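Local structure of shikimate 5'-dehydrogenase (Methanocaldococcus jannaschii, 1NVT) at residues 147-152 / 172-177. The protein catalyses the reversible, NADP-dependent reduction of 3-dehydroshikimate to shikimate, a step on the route to the aromatic amino acids. Numbering follows the deposited sequence.
Sequences LAKDNN and EKLNKK
L174 reaches across to A148 and K149 with a single branch, its CD1 methyl, and that one group carries the apolar side of this contact. CD1 lies 3.8 Å from the CB of A148 and 4.0 Å from the backbone N of K149, while the aliphatic stem of K149 passes obliquely, its CG 4.2 Å from the same CD1. Beyond CG the K149 chain is fully extended, which carries NZ away from the leucine to salt bridges with D88 and E146. Bends at chi2 (69°) and chi4 (60°) kink the K176 chain so that CE comes to lie 3.5 Å from the carbonyl O of A148. Its NZ stands 3.6 Å from the carbonyl O of K149, a distance that suits electrostatic attraction rather than a direct bond. Shortening K176 to an alanine removes CE and NZ, and is likely to open a gap over the A148 carbonyl and leave that of K149 without its nearby ammonium group. The Schellman motif at N175, with its positive phi (58°), separates L174 from K176 and lets both side chains face the 147-152 loop. The contact thus joins the C-terminal ends of helices 138-147 and 160-174, which precede and follow strand 152-156 in the parallel Rossmann sheet; it rests on van der Waals packing and a long lysine-to-carbonyl approach, with no directional bond to fix the register of the two segments.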
ATOM      1  N   LEU A 147     -30.336  11.016   9.561  1.00 50.45           N
ATOM      2  CA  LEU A 147     -31.166  11.527  10.646  1.00 52.11           C
ATOM      3  C   LEU A 147     -32.645  11.643  10.275  1.00 54.32           C
ATOM      4  O   LEU A 147     -33.490  11.822  11.151  1.00 53.98           O
ATOM      5  CB  LEU A 147     -30.662  12.895  11.113  1.00 51.21           C
ATOM      6  CG  LEU A 147     -29.276  12.946  11.753  1.00 51.02           C
ATOM      7  CD1 LEU A 147     -29.058  14.321  12.353  1.00 50.89           C
ATOM      8  CD2 LEU A 147     -29.157  11.879  12.825  1.00 51.47           C
ATOM      9  N   ALA A 148     -32.958  11.544   8.985  1.00 55.57           N
ATOM     10  CA  ALA A 148     -34.344  11.640   8.537  1.00 56.28           C
ATOM     11  C   ALA A 148     -35.040  10.293   8.653  1.00 57.33           C
ATOM     12  O   ALA A 148     -36.268  10.214   8.569  1.00 58.02           O
ATOM     13  CB  ALA A 148     -34.406  12.129   7.097  1.00 56.75           C
ATOM     14  N   LYS A 149     -34.253   9.236   8.841  1.00 57.52           N
ATOM     15  CA  LYS A 149     -34.808   7.888   8.972  1.00 57.25           C
ATOM     16  C   LYS A 149     -35.753   7.789  10.164  1.00 56.58           C
ATOM     17  O   LYS A 149     -36.736   7.042  10.129  1.00 55.58           O
ATOM     18  CB  LYS A 149     -33.689   6.853   9.152  1.00 56.88           C
ATOM     19  CG  LYS A 149     -32.804   6.649   7.940  1.00 58.33           C
ATOM     20  CD  LYS A 149     -31.754   5.584   8.217  1.00 58.62           C
ATOM     21  CE  LYS A 149     -30.959   5.252   6.964  1.00 59.70           C
ATOM     22  NZ  LYS A 149     -30.010   4.126   7.202  1.00 60.18           N
ATOM     23  N   ASP A 150     -35.452   8.553  11.211  1.00 55.70           N
ATOM     24  CA  ASP A 150     -36.246   8.523  12.427  1.00 55.18           C
ATOM     25  C   ASP A 150     -36.390   9.879  13.109  1.00 55.40           C
ATOM     26  O   ASP A 150     -36.693   9.948  14.305  1.00 55.66           O
ATOM     27  CB  ASP A 150     -35.622   7.525  13.403  1.00 56.90           C
ATOM     28  CG  ASP A 150     -34.200   7.898  13.794  1.00 56.74           C
ATOM     29  OD1 ASP A 150     -33.515   7.056  14.407  1.00 56.99           O
ATOM     30  OD2 ASP A 150     -33.769   9.034  13.499  1.00 57.53           O
ATOM     31  N   ASN A 151     -36.171  10.956  12.364  1.00 54.38           N
ATOM     32  CA  ASN A 151     -36.299  12.292  12.933  1.00 53.86           C
ATOM     33  C   ASN A 151     -36.949  13.286  11.983  1.00 53.24           C
ATOM     34  O   ASN A 151     -37.058  13.054  10.776  1.00 52.09           O
ATOM     35  CB  ASN A 151     -34.930  12.844  13.346  1.00 55.39           C
ATOM     36  CG  ASN A 151     -34.408  12.230  14.629  1.00 57.07           C
ATOM     37  OD1 ASN A 151     -34.936  12.481  15.713  1.00 58.77           O
ATOM     38  ND2 ASN A 151     -33.357  11.419  14.514  1.00 58.53           N
ATOM     39  N   ASN A 152     -37.397  14.393  12.556  1.00 53.03           N
ATOM     40  CA  ASN A 152     -37.993  15.472  11.786  1.00 54.39           C
ATOM     41  C   ASN A 152     -36.806  16.373  11.465  1.00 53.37           C
ATOM     42  O   ASN A 152     -36.176  16.928  12.368  1.00 52.86           O
ATOM     43  CB  ASN A 152     -39.013  16.240  12.631  1.00 55.70           C
ATOM     44  CG  ASN A 152     -40.257  15.422  12.940  1.00 58.23           C
ATOM     45  OD1 ASN A 152     -41.050  15.791  13.810  1.00 59.19           O
ATOM     46  ND2 ASN A 152     -40.439  14.312  12.221  1.00 58.21           N
ATOM     47  N   GLU A 172     -39.161  11.326  -0.354  1.00 56.97           N
ATOM     48  CA  GLU A 172     -39.493  10.326  -1.359  1.00 58.01           C
ATOM     49  C   GLU A 172     -38.802   9.001  -1.051  1.00 58.78           C
ATOM     50  O   GLU A 172     -39.450   8.033  -0.648  1.00 59.68           O
ATOM     51  CB  GLU A 172     -39.074  10.829  -2.745  1.00 59.19           C
ATOM     52  CG  GLU A 172     -39.507   9.969  -3.932  1.00 63.15           C
ATOM     53  CD  GLU A 172     -38.697   8.687  -4.087  1.00 66.32           C
ATOM     54  OE1 GLU A 172     -38.923   7.729  -3.313  1.00 66.94           O
ATOM     55  OE2 GLU A 172     -37.827   8.639  -4.991  1.00 67.32           O
ATOM     56  N   LYS A 173     -37.483   8.966  -1.230  1.00 58.47           N
ATOM     57  CA  LYS A 173     -36.707   7.753  -1.003  1.00 57.47           C
ATOM     58  C   LYS A 173     -36.924   7.073   0.340  1.00 57.02           C
ATOM     59  O   LYS A 173     -36.977   5.849   0.407  1.00 57.25           O
ATOM     60  CB  LYS A 173     -35.215   8.036  -1.208  1.00 58.16           C
ATOM     61  CG  LYS A 173     -34.810   8.171  -2.673  1.00 58.00           C
ATOM     62  CD  LYS A 173     -33.308   8.381  -2.814  1.00 58.97           C
ATOM     63  CE  LYS A 173     -32.871   8.355  -4.274  1.00 59.27           C
ATOM     64  NZ  LYS A 173     -31.394   8.491  -4.429  1.00 57.84           N
ATOM     65  N   LEU A 174     -37.053   7.849   1.409  1.00 57.05           N
ATOM     66  CA  LEU A 174     -37.265   7.253   2.723  1.00 58.03           C
ATOM     67  C   LEU A 174     -38.754   7.139   3.072  1.00 59.79           C
ATOM     68  O   LEU A 174     -39.115   6.620   4.135  1.00 59.62           O
ATOM     69  CB  LEU A 174     -36.543   8.069   3.799  1.00 57.68           C
ATOM     70  CG  LEU A 174     -35.027   8.260   3.668  1.00 56.38           C
ATOM     71  CD1 LEU A 174     -34.508   8.984   4.901  1.00 54.32           C
ATOM     72  CD2 LEU A 174     -34.338   6.915   3.516  1.00 56.62           C
ATOM     73  N   ASN A 175     -39.609   7.620   2.172  1.00 60.76           N
ATOM     74  CA  ASN A 175     -41.054   7.586   2.374  1.00 62.15           C
ATOM     75  C   ASN A 175     -41.492   8.315   3.646  1.00 62.86           C
ATOM     76  O   ASN A 175     -41.835   7.696   4.659  1.00 63.31           O
ATOM     77  CB  ASN A 175     -41.550   6.138   2.392  1.00 63.51           C
ATOM     78  CG  ASN A 175     -42.984   6.020   2.865  1.00 66.60           C
ATOM     79  OD1 ASN A 175     -43.245   5.804   4.054  1.00 67.27           O
ATOM     80  ND2 ASN A 175     -43.929   6.177   1.940  1.00 67.75           N
ATOM     81  N   LYS A 176     -41.468   9.640   3.580  1.00 62.71           N
ATOM     82  CA  LYS A 176     -41.869  10.490   4.694  1.00 63.30           C
ATOM     83  C   LYS A 176     -42.739  11.625   4.163  1.00 63.30           C
ATOM     84  O   LYS A 176     -42.816  11.851   2.951  1.00 62.13           O
ATOM     85  CB  LYS A 176     -40.641  11.081   5.404  1.00 64.49           C
ATOM     86  CG  LYS A 176     -40.025  10.210   6.503  1.00 65.49           C
ATOM     87  CD  LYS A 176     -39.350   8.966   5.948  1.00 66.56           C
ATOM     88  CE  LYS A 176     -38.650   8.172   7.051  1.00 67.13           C
ATOM     89  NZ  LYS A 176     -39.587   7.704   8.112  1.00 66.91           N
ATOM     90  N   LYS A 177     -43.395  12.333   5.077  1.00 63.79           N
ATOM     91  CA  LYS A 177     -44.256  13.446   4.702  1.00 64.21           C
ATOM     92  C   LYS A 177     -43.380  14.651   4.411  1.00 63.66           C
ATOM     93  O   LYS A 177     -42.621  15.095   5.270  1.00 62.21           O
ATOM     94  CB  LYS A 177     -45.244  13.770   5.827  1.00 64.60           C
ATOM     95  CG  LYS A 177     -46.174  12.610   6.177  1.00 66.37           C
ATOM     96  CD  LYS A 177     -47.265  13.022   7.163  1.00 66.60           C
ATOM     97  CE  LYS A 177     -48.140  11.830   7.546  1.00 66.74           C
ATOM     98  NZ  LYS A 177     -48.749  11.162   6.357  1.00 66.66           N
TER